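Long-range contacts in uncharacterized protein (Bacteroides ovatus CL02T12C04, PDB 6PTM), which probably hydrolyses carrageenan oligosaccharides from their chain ends, as an exo-carrageenase of glycoside hydrolase family 42: residues L584-K589 and V616-P621; I643-F648 and L668-T673. One frame throughout, in Å; residues are numbered along the deposited sequence.

Contact 1. Residues L584-K589 and V616-P621; sequences LRIYEK and VVYKTP
R585 and Y618 both extend their side chains away from the backbone N (chi1 -167° and 179°), running out from helix and strand end until the guanidinium meets the phenol oxygen. A bend at chi3 of R585 turns NH1 back onto that oxygen. NH1 donates to Y618 OH over 3.0 Å, and OH lies almost in the guanidinium plane, while the guanidinium and the ring are turned 63° apart. NH1 itself lies near the plane of the Y618 ring, at the ring's edge. NH1 also forms a salt bridge with D582, one turn earlier on the same helix, which helps hold the guanidinium in place. On one ring face, CG of K619 sits over the centre, 3.7 Å above the plane, and the amino group of K619 pairs with E646.

Deeper in the interface the contact is apolar. The I586 and Y618 side chains run antiparallel alongside one another, CG2 of I586 coming within 3.8 Å of Y618 CD2. The other branch of the isoleucine, CG1, lies 4.1 Å from V616 CG2.

The contact seats helix 579-590 against the C-terminal end of strand 614-617 in a parallel sheet. Strand 564-567 adds I566 beside I586 and V616, and helix 674-687 brings L674 against R585, I586 and Y618.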
ATOM      1  N   LEU A 584       2.566 -16.714  -0.967  1.00 15.33           N
ATOM      2  CA  LEU A 584       2.045 -16.212  -2.264  1.00 15.73           C
ATOM      3  C   LEU A 584       1.426 -17.378  -3.044  1.00 16.51           C
ATOM      4  O   LEU A 584       0.399 -17.163  -3.667  1.00 15.34           O
ATOM      5  CB  LEU A 584       3.162 -15.512  -3.060  1.00 15.18           C
ATOM      6  CG  LEU A 584       2.754 -14.964  -4.425  1.00 15.07           C
ATOM      7  CD1 LEU A 584       1.589 -13.996  -4.287  1.00 15.31           C
ATOM      8  CD2 LEU A 584       3.926 -14.286  -5.138  1.00 15.15           C
ATOM      9  N   ARG A 585       2.034 -18.570  -3.060  1.00 16.36           N
ATOM     10  CA  ARG A 585       1.547 -19.661  -3.938  1.00 16.25           C
ATOM     11  C   ARG A 585       0.102 -20.003  -3.540  1.00 16.70           C
ATOM     12  O   ARG A 585      -0.754 -20.119  -4.457  1.00 16.48           O
ATOM     13  CB  ARG A 585       2.507 -20.859  -3.914  1.00 17.21           C
ATOM     14  CG  ARG A 585       2.244 -21.884  -5.017  1.00 17.79           C
ATOM     15  CD  ARG A 585       3.193 -23.102  -5.001  1.00 20.20           C
ATOM     16  NE  ARG A 585       4.561 -22.607  -4.905  1.00 20.34           N
ATOM     17  CZ  ARG A 585       5.307 -22.620  -3.803  1.00 21.15           C
ATOM     18  NH1 ARG A 585       4.887 -23.178  -2.680  1.00 20.33           N
ATOM     19  NH2 ARG A 585       6.492 -22.052  -3.837  1.00 22.23           N
ATOM     20  N   ILE A 586      -0.201 -20.079  -2.237  1.00 15.39           N
ATOM     21  CA  ILE A 586      -1.549 -20.467  -1.751  1.00 16.00           C
ATOM     22  C   ILE A 586      -2.502 -19.265  -1.928  1.00 15.92           C
ATOM     23  O   ILE A 586      -3.648 -19.477  -2.389  1.00 15.64           O
ATOM     24  CB  ILE A 586      -1.549 -21.055  -0.317  1.00 15.91           C
ATOM     25  CG1 ILE A 586      -2.968 -21.404   0.138  1.00 16.89           C
ATOM     26  CG2 ILE A 586      -0.902 -20.140   0.708  1.00 15.62           C
ATOM     27  CD1 ILE A 586      -3.767 -22.313  -0.807  1.00 17.18           C
ATOM     28  N   TYR A 587      -2.051 -18.039  -1.664  1.00 15.01           N
ATOM     29  CA  TYR A 587      -2.850 -16.805  -1.928  1.00 15.21           C
ATOM     30  C   TYR A 587      -3.298 -16.769  -3.388  1.00 14.83           C
ATOM     31  O   TYR A 587      -4.487 -16.587  -3.656  1.00 14.53           O
ATOM     32  CB  TYR A 587      -2.029 -15.545  -1.655  1.00 15.09           C
ATOM     33  CG  TYR A 587      -2.768 -14.256  -1.875  1.00 15.01           C
ATOM     34  CD1 TYR A 587      -3.729 -13.813  -0.981  1.00 16.42           C
ATOM     35  CD2 TYR A 587      -2.561 -13.506  -3.022  1.00 15.90           C
ATOM     36  CE1 TYR A 587      -4.433 -12.632  -1.191  1.00 16.51           C
ATOM     37  CE2 TYR A 587      -3.248 -12.315  -3.245  1.00 16.81           C
ATOM     38  CZ  TYR A 587      -4.168 -11.865  -2.316  1.00 16.01           C
ATOM     39  OH  TYR A 587      -4.827 -10.711  -2.531  1.00 16.65           O
ATOM     40  N   GLU A 588      -2.350 -16.898  -4.317  1.00 15.93           N
ATOM     41  CA  GLU A 588      -2.608 -16.883  -5.790  1.00 16.29           C
ATOM     42  C   GLU A 588      -3.602 -17.997  -6.155  1.00 17.30           C
ATOM     43  O   GLU A 588      -4.533 -17.781  -6.980  1.00 15.70           O
ATOM     44  CB  GLU A 588      -1.282 -17.076  -6.511  1.00 17.72           C
ATOM     45  CG  GLU A 588      -1.379 -17.115  -8.013  1.00 18.34           C
ATOM     46  CD  GLU A 588      -0.021 -17.221  -8.683  1.00 19.89           C
ATOM     47  OE1 GLU A 588       0.755 -18.148  -8.324  1.00 18.94           O
ATOM     48  OE2 GLU A 588       0.252 -16.400  -9.570  1.00 20.81           O
ATOM     49  N   LYS A 589      -3.410 -19.166  -5.563  1.00 16.46           N
ATOM     50  CA  LYS A 589      -4.260 -20.345  -5.818  1.00 16.40           C
ATOM     51  C   LYS A 589      -5.699 -20.027  -5.427  1.00 16.28           C
ATOM     52  O   LYS A 589      -6.578 -20.477  -6.126  1.00 14.83           O
ATOM     53  CB  LYS A 589      -3.694 -21.558  -5.074  1.00 18.41           C
ATOM     54  CG  LYS A 589      -4.377 -22.853  -5.424  1.00 21.55           C
ATOM     55  CD  LYS A 589      -4.092 -23.261  -6.861  1.00 22.12           C
ATOM     56  CE  LYS A 589      -4.520 -24.672  -7.164  1.00 25.52           C
ATOM     57  NZ  LYS A 589      -4.143 -25.000  -8.562  1.00 29.50           N
ATOM     58  N   VAL A 616      -6.508 -21.904   6.339  1.00 16.94           N
ATOM     59  CA  VAL A 616      -5.641 -22.837   5.585  1.00 16.91           C
ATOM     60  C   VAL A 616      -4.235 -22.681   6.150  1.00 16.93           C
ATOM     61  O   VAL A 616      -3.836 -21.550   6.416  1.00 17.19           O
ATOM     62  CB  VAL A 616      -5.744 -22.643   4.061  1.00 19.05           C
ATOM     63  CG1 VAL A 616      -7.184 -22.731   3.605  1.00 20.96           C
ATOM     64  CG2 VAL A 616      -5.118 -21.356   3.575  1.00 19.99           C
ATOM     65  N   VAL A 617      -3.557 -23.798   6.398  1.00 17.54           N
ATOM     66  CA  VAL A 617      -2.173 -23.815   6.937  1.00 18.35           C
ATOM     67  C   VAL A 617      -1.306 -24.571   5.936  1.00 17.57           C
ATOM     68  O   VAL A 617      -1.494 -25.799   5.759  1.00 17.84           O
ATOM     69  CB  VAL A 617      -2.080 -24.404   8.355  1.00 19.01           C
ATOM     70  CG1 VAL A 617      -0.641 -24.304   8.855  1.00 20.34           C
ATOM     71  CG2 VAL A 617      -3.042 -23.737   9.320  1.00 20.59           C
ATOM     72  N   TYR A 618      -0.433 -23.832   5.264  1.00 17.86           N
ATOM     73  CA  TYR A 618       0.348 -24.303   4.099  1.00 18.60           C
ATOM     74  C   TYR A 618       1.814 -24.012   4.342  1.00 19.23           C
ATOM     75  O   TYR A 618       2.135 -22.824   4.611  1.00 17.31           O
ATOM     76  CB  TYR A 618      -0.109 -23.615   2.811  1.00 18.44           C
ATOM     77  CG  TYR A 618       0.624 -24.006   1.560  1.00 17.72           C
ATOM     78  CD1 TYR A 618       0.486 -25.263   0.995  1.00 17.89           C
ATOM     79  CD2 TYR A 618       1.444 -23.097   0.922  1.00 18.35           C
ATOM     80  CE1 TYR A 618       1.155 -25.602  -0.174  1.00 18.42           C
ATOM     81  CE2 TYR A 618       2.120 -23.412  -0.242  1.00 17.82           C
ATOM     82  CZ  TYR A 618       1.937 -24.656  -0.812  1.00 17.87           C
ATOM     83  OH  TYR A 618       2.602 -24.923  -1.960  1.00 18.66           O
ATOM     84  N   LYS A 619       2.642 -25.066   4.232  1.00 16.33           N
ATOM     85  CA  LYS A 619       4.121 -25.001   4.297  1.00 17.90           C
ATOM     86  C   LYS A 619       4.564 -24.058   5.427  1.00 17.13           C
ATOM     87  O   LYS A 619       5.447 -23.196   5.217  1.00 16.81           O
ATOM     88  CB  LYS A 619       4.651 -24.594   2.922  1.00 21.25           C
ATOM     89  CG  LYS A 619       4.537 -25.666   1.838  1.00 24.74           C
ATOM     90  CD  LYS A 619       5.597 -25.476   0.749  1.00 29.49           C
ATOM     91  CE  LYS A 619       6.171 -26.774   0.231  1.00 35.70           C
ATOM     92  NZ  LYS A 619       5.118 -27.480  -0.511  1.00 39.65           N
ATOM     93  N   THR A 620       4.011 -24.282   6.615  1.00 16.53           N
ATOM     94  CA  THR A 620       4.316 -23.526   7.850  1.00 17.01           C
ATOM     95  C   THR A 620       4.844 -24.513   8.892  1.00 17.94           C
ATOM     96  O   THR A 620       4.197 -24.740   9.917  1.00 17.36           O
ATOM     97  CB  THR A 620       3.075 -22.710   8.241  1.00 17.37           C
ATOM     98  OG1 THR A 620       2.665 -21.927   7.104  1.00 18.78           O
ATOM     99  CG2 THR A 620       3.328 -21.800   9.421  1.00 18.07           C
ATOM    100  N   PRO A 621       6.040 -25.111   8.677  1.00 19.81           N
ATOM    101  CA  PRO A 621       6.543 -26.175   9.548  1.00 19.96           C
ATOM    102  C   PRO A 621       6.942 -25.632  10.925  1.00 19.50           C
ATOM    103  O   PRO A 621       6.790 -26.368  11.865  1.00 19.36           O
ATOM    104  CB  PRO A 621       7.775 -26.718   8.812  1.00 20.67           C
ATOM    105  CG  PRO A 621       8.276 -25.543   8.012  1.00 20.33           C
ATOM    106  CD  PRO A 621       7.023 -24.770   7.638  1.00 20.22           C
TER

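Contact 2. Residues I643-F648 and L668-T673; sequences IDNESF and LIVVST
I643 and V670 face each other as a parallel beta bridge, their side chains on the same face of the sheet with the two CG2 methyls 4.2 Å apart. The I643 CG2 branch also meets CD1 of L668 at 3.9 Å, these two side chains crossing at a slant. I643 bonds through its backbone to the two residues flanking V670, as in a parallel bridge: its N donates to I669 O over 2.8 Å in a nearly straight bond (165° at the hydrogen), and its O accepts from V671 N at 2.9 Å.

Past the bridge the chain at 643-648 leaves strand geometry, and N645 turns its amide back across the neighbouring segment. The asparagine crosses V670 at about a right angle, ND2 lying 3.3 Å from V670 CG1. Its chi1 of -70° places CG beside the backbone N, and OD1 accepts from S672 OG at 3.2 Å, with the hydroxyl in the carbonyl plane.

D644 instead directs its carboxylate into its own loop. OD1 takes the E646 N-H from above the carboxylate plane, forming an Asx turn. S647 OG donates to D644 OD1 over 2.7 Å on the syn side, somewhat out of the plane and on the other side of it from E646 N. OD2 accepts from the backbone N of K619.

Chemically, the contact passes from a parallel bridge flanked by aliphatic side chains to polar bonds of the loop. The buried carboxylate of D644 is met by several donors, which would probably favour its ionised form and fix the direction in which the loop leaves the sheet.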
ATOM      1  N   ILE A 643      -5.015 -28.238   6.650  1.00 20.75           N
ATOM      2  CA  ILE A 643      -3.555 -28.227   6.929  1.00 22.94           C
ATOM      3  C   ILE A 643      -2.893 -29.274   6.052  1.00 23.79           C
ATOM      4  O   ILE A 643      -3.550 -30.327   5.788  1.00 21.81           O
ATOM      5  CB  ILE A 643      -3.247 -28.422   8.428  1.00 24.65           C
ATOM      6  CG1 ILE A 643      -1.768 -28.192   8.746  1.00 25.30           C
ATOM      7  CG2 ILE A 643      -3.712 -29.774   8.946  1.00 26.87           C
ATOM      8  CD1 ILE A 643      -1.520 -27.888  10.199  1.00 24.62           C
ATOM      9  N   ASP A 644      -1.682 -28.961   5.588  1.00 21.32           N
ATOM     10  CA  ASP A 644      -0.887 -29.886   4.746  1.00 21.98           C
ATOM     11  C   ASP A 644      -0.114 -30.824   5.679  1.00 23.41           C
ATOM     12  O   ASP A 644      -0.357 -30.780   6.883  1.00 24.96           O
ATOM     13  CB  ASP A 644      -0.045 -29.159   3.702  1.00 20.87           C
ATOM     14  CG  ASP A 644       1.064 -28.281   4.237  1.00 22.41           C
ATOM     15  OD1 ASP A 644       1.308 -28.342   5.432  1.00 25.62           O
ATOM     16  OD2 ASP A 644       1.665 -27.525   3.439  1.00 22.41           O
ATOM     17  N   ASN A 645       0.739 -31.678   5.127  1.00 25.77           N
ATOM     18  CA  ASN A 645       1.494 -32.692   5.914  1.00 27.49           C
ATOM     19  C   ASN A 645       2.751 -32.049   6.511  1.00 28.62           C
ATOM     20  O   ASN A 645       3.281 -32.595   7.460  1.00 34.25           O
ATOM     21  CB  ASN A 645       1.814 -33.924   5.063  1.00 29.03           C
ATOM     22  CG  ASN A 645       0.570 -34.723   4.746  1.00 30.71           C
ATOM     23  OD1 ASN A 645       0.248 -34.926   3.579  1.00 39.14           O
ATOM     24  ND2 ASN A 645      -0.167 -35.108   5.770  1.00 29.60           N
ATOM     25  N   GLU A 646       3.162 -30.887   6.020  1.00 29.62           N
ATOM     26  CA  GLU A 646       4.470 -30.292   6.367  1.00 30.86           C
ATOM     27  C   GLU A 646       4.329 -29.272   7.508  1.00 29.13           C
ATOM     28  O   GLU A 646       5.354 -28.938   8.085  1.00 32.25           O
ATOM     29  CB  GLU A 646       5.088 -29.585   5.160  1.00 36.73           C
ATOM     30  CG  GLU A 646       5.051 -30.367   3.858  1.00 43.03           C
ATOM     31  CD  GLU A 646       5.673 -29.561   2.730  1.00 45.27           C
ATOM     32  OE1 GLU A 646       6.745 -29.001   2.957  1.00 54.10           O
ATOM     33  OE2 GLU A 646       5.065 -29.436   1.658  1.00 45.17           O
ATOM     34  N   SER A 647       3.130 -28.812   7.872  1.00 23.56           N
ATOM     35  CA  SER A 647       2.989 -27.629   8.757  1.00 20.59           C
ATOM     36  C   SER A 647       2.971 -27.987  10.256  1.00 22.38           C
ATOM     37  O   SER A 647       2.621 -29.116  10.633  1.00 21.42           O
ATOM     38  CB  SER A 647       1.813 -26.834   8.327  1.00 17.95           C
ATOM     39  OG  SER A 647       2.089 -26.279   7.056  1.00 16.99           O
ATOM     40  N   PHE A 648       3.337 -27.032  11.113  1.00 20.49           N
ATOM     41  CA  PHE A 648       3.190 -27.152  12.584  1.00 20.49           C
ATOM     42  C   PHE A 648       3.937 -28.382  13.110  1.00 22.13           C
ATOM     43  O   PHE A 648       3.397 -29.030  13.968  1.00 21.51           O
ATOM     44  CB  PHE A 648       1.700 -27.225  12.933  1.00 20.62           C
ATOM     45  CG  PHE A 648       0.939 -25.928  12.786  1.00 20.21           C
ATOM     46  CD1 PHE A 648       1.525 -24.784  12.255  1.00 18.04           C
ATOM     47  CD2 PHE A 648      -0.382 -25.853  13.199  1.00 19.95           C
ATOM     48  CE1 PHE A 648       0.807 -23.598  12.166  1.00 18.89           C
ATOM     49  CE2 PHE A 648      -1.090 -24.663  13.112  1.00 20.63           C
ATOM     50  CZ  PHE A 648      -0.491 -23.531  12.619  1.00 19.01           C
ATOM     51  N   LEU A 668     -10.931 -30.735  11.181  1.00 25.33           N
ATOM     52  CA  LEU A 668      -9.478 -30.667  10.919  1.00 25.84           C
ATOM     53  C   LEU A 668      -9.146 -31.549   9.721  1.00 28.08           C
ATOM     54  O   LEU A 668      -9.176 -32.775   9.831  1.00 29.31           O
ATOM     55  CB  LEU A 668      -8.702 -31.070  12.170  1.00 26.38           C
ATOM     56  CG  LEU A 668      -7.190 -31.197  11.998  1.00 25.38           C
ATOM     57  CD1 LEU A 668      -6.557 -29.834  11.639  1.00 25.15           C
ATOM     58  CD2 LEU A 668      -6.588 -31.769  13.269  1.00 26.19           C
ATOM     59  N   ILE A 669      -8.851 -30.926   8.588  1.00 26.29           N
ATOM     60  CA  ILE A 669      -8.773 -31.626   7.284  1.00 24.62           C
ATOM     61  C   ILE A 669      -7.328 -31.581   6.835  1.00 24.53           C
ATOM     62  O   ILE A 669      -6.759 -30.474   6.607  1.00 22.86           O
ATOM     63  CB  ILE A 669      -9.769 -31.025   6.269  1.00 25.25           C
ATOM     64  CG1 ILE A 669     -11.187 -31.075   6.848  1.00 29.13           C
ATOM     65  CG2 ILE A 669      -9.670 -31.739   4.935  1.00 24.95           C
ATOM     66  CD1 ILE A 669     -12.271 -30.406   6.002  1.00 31.45           C
ATOM     67  N   VAL A 670      -6.759 -32.762   6.660  1.00 24.76           N
ATOM     68  CA  VAL A 670      -5.349 -32.907   6.223  1.00 26.15           C
ATOM     69  C   VAL A 670      -5.347 -33.141   4.722  1.00 27.63           C
ATOM     70  O   VAL A 670      -6.093 -33.984   4.255  1.00 34.94           O
ATOM     71  CB  VAL A 670      -4.633 -34.010   7.018  1.00 25.67           C
ATOM     72  CG1 VAL A 670      -3.153 -34.082   6.680  1.00 25.91           C
ATOM     73  CG2 VAL A 670      -4.879 -33.804   8.511  1.00 25.33           C
ATOM     74  N   VAL A 671      -4.514 -32.408   4.001  1.00 27.53           N
ATOM     75  CA  VAL A 671      -4.445 -32.474   2.520  1.00 28.07           C
ATOM     76  C   VAL A 671      -2.971 -32.578   2.133  1.00 26.67           C
ATOM     77  O   VAL A 671      -2.105 -32.300   2.985  1.00 26.63           O
ATOM     78  CB  VAL A 671      -5.131 -31.254   1.868  1.00 27.95           C
ATOM     79  CG1 VAL A 671      -6.579 -31.139   2.291  1.00 27.21           C
ATOM     80  CG2 VAL A 671      -4.391 -29.959   2.157  1.00 26.96           C
ATOM     81  N   SER A 672      -2.696 -32.990   0.900  1.00 28.48           N
ATOM     82  CA  SER A 672      -1.330 -33.311   0.415  1.00 29.69           C
ATOM     83  C   SER A 672      -0.909 -32.340  -0.682  1.00 30.09           C
ATOM     84  O   SER A 672       0.306 -32.234  -0.911  1.00 36.11           O
ATOM     85  CB  SER A 672      -1.268 -34.747  -0.048  1.00 30.23           C
ATOM     86  OG  SER A 672      -1.604 -35.608   1.026  1.00 32.60           O
ATOM     87  N   THR A 673      -1.860 -31.706  -1.375  1.00 25.88           N
ATOM     88  CA  THR A 673      -1.565 -30.839  -2.538  1.00 25.72           C
ATOM     89  C   THR A 673      -2.302 -29.505  -2.412  1.00 24.04           C
ATOM     90  O   THR A 673      -3.338 -29.439  -1.747  1.00 23.48           O
ATOM     91  CB  THR A 673      -1.941 -31.493  -3.876  1.00 26.11           C
ATOM     92  OG1 THR A 673      -3.366 -31.569  -3.923  1.00 27.00           O
ATOM     93  CG2 THR A 673      -1.331 -32.863  -4.048  1.00 27.22           C
TER

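In the fold
Both contacts belong to the five-stranded parallel sheet of strands 597-600, 564-567, 614-617, 640-643 and 667-670, and their centres lie about 10 Å apart. They come in series: contact 1 closes before contact 2 opens, and strand 614-617 of the first is the sheet neighbour of strand 640-643, which in turn borders the outermost strand 667-670. The loops leaving 614-617 and 640-643 touch directly, with T620 O 2.7 Å from F648 N in a probable hydrogen bond. Helix 674-687 packs against both contacts. Together they tie a helix, the middle of the sheet and one of its edges into a flavodoxin-like alpha/beta fold (strand order 2-1-3-4-5), consistent with the second domain of GH42 enzymes.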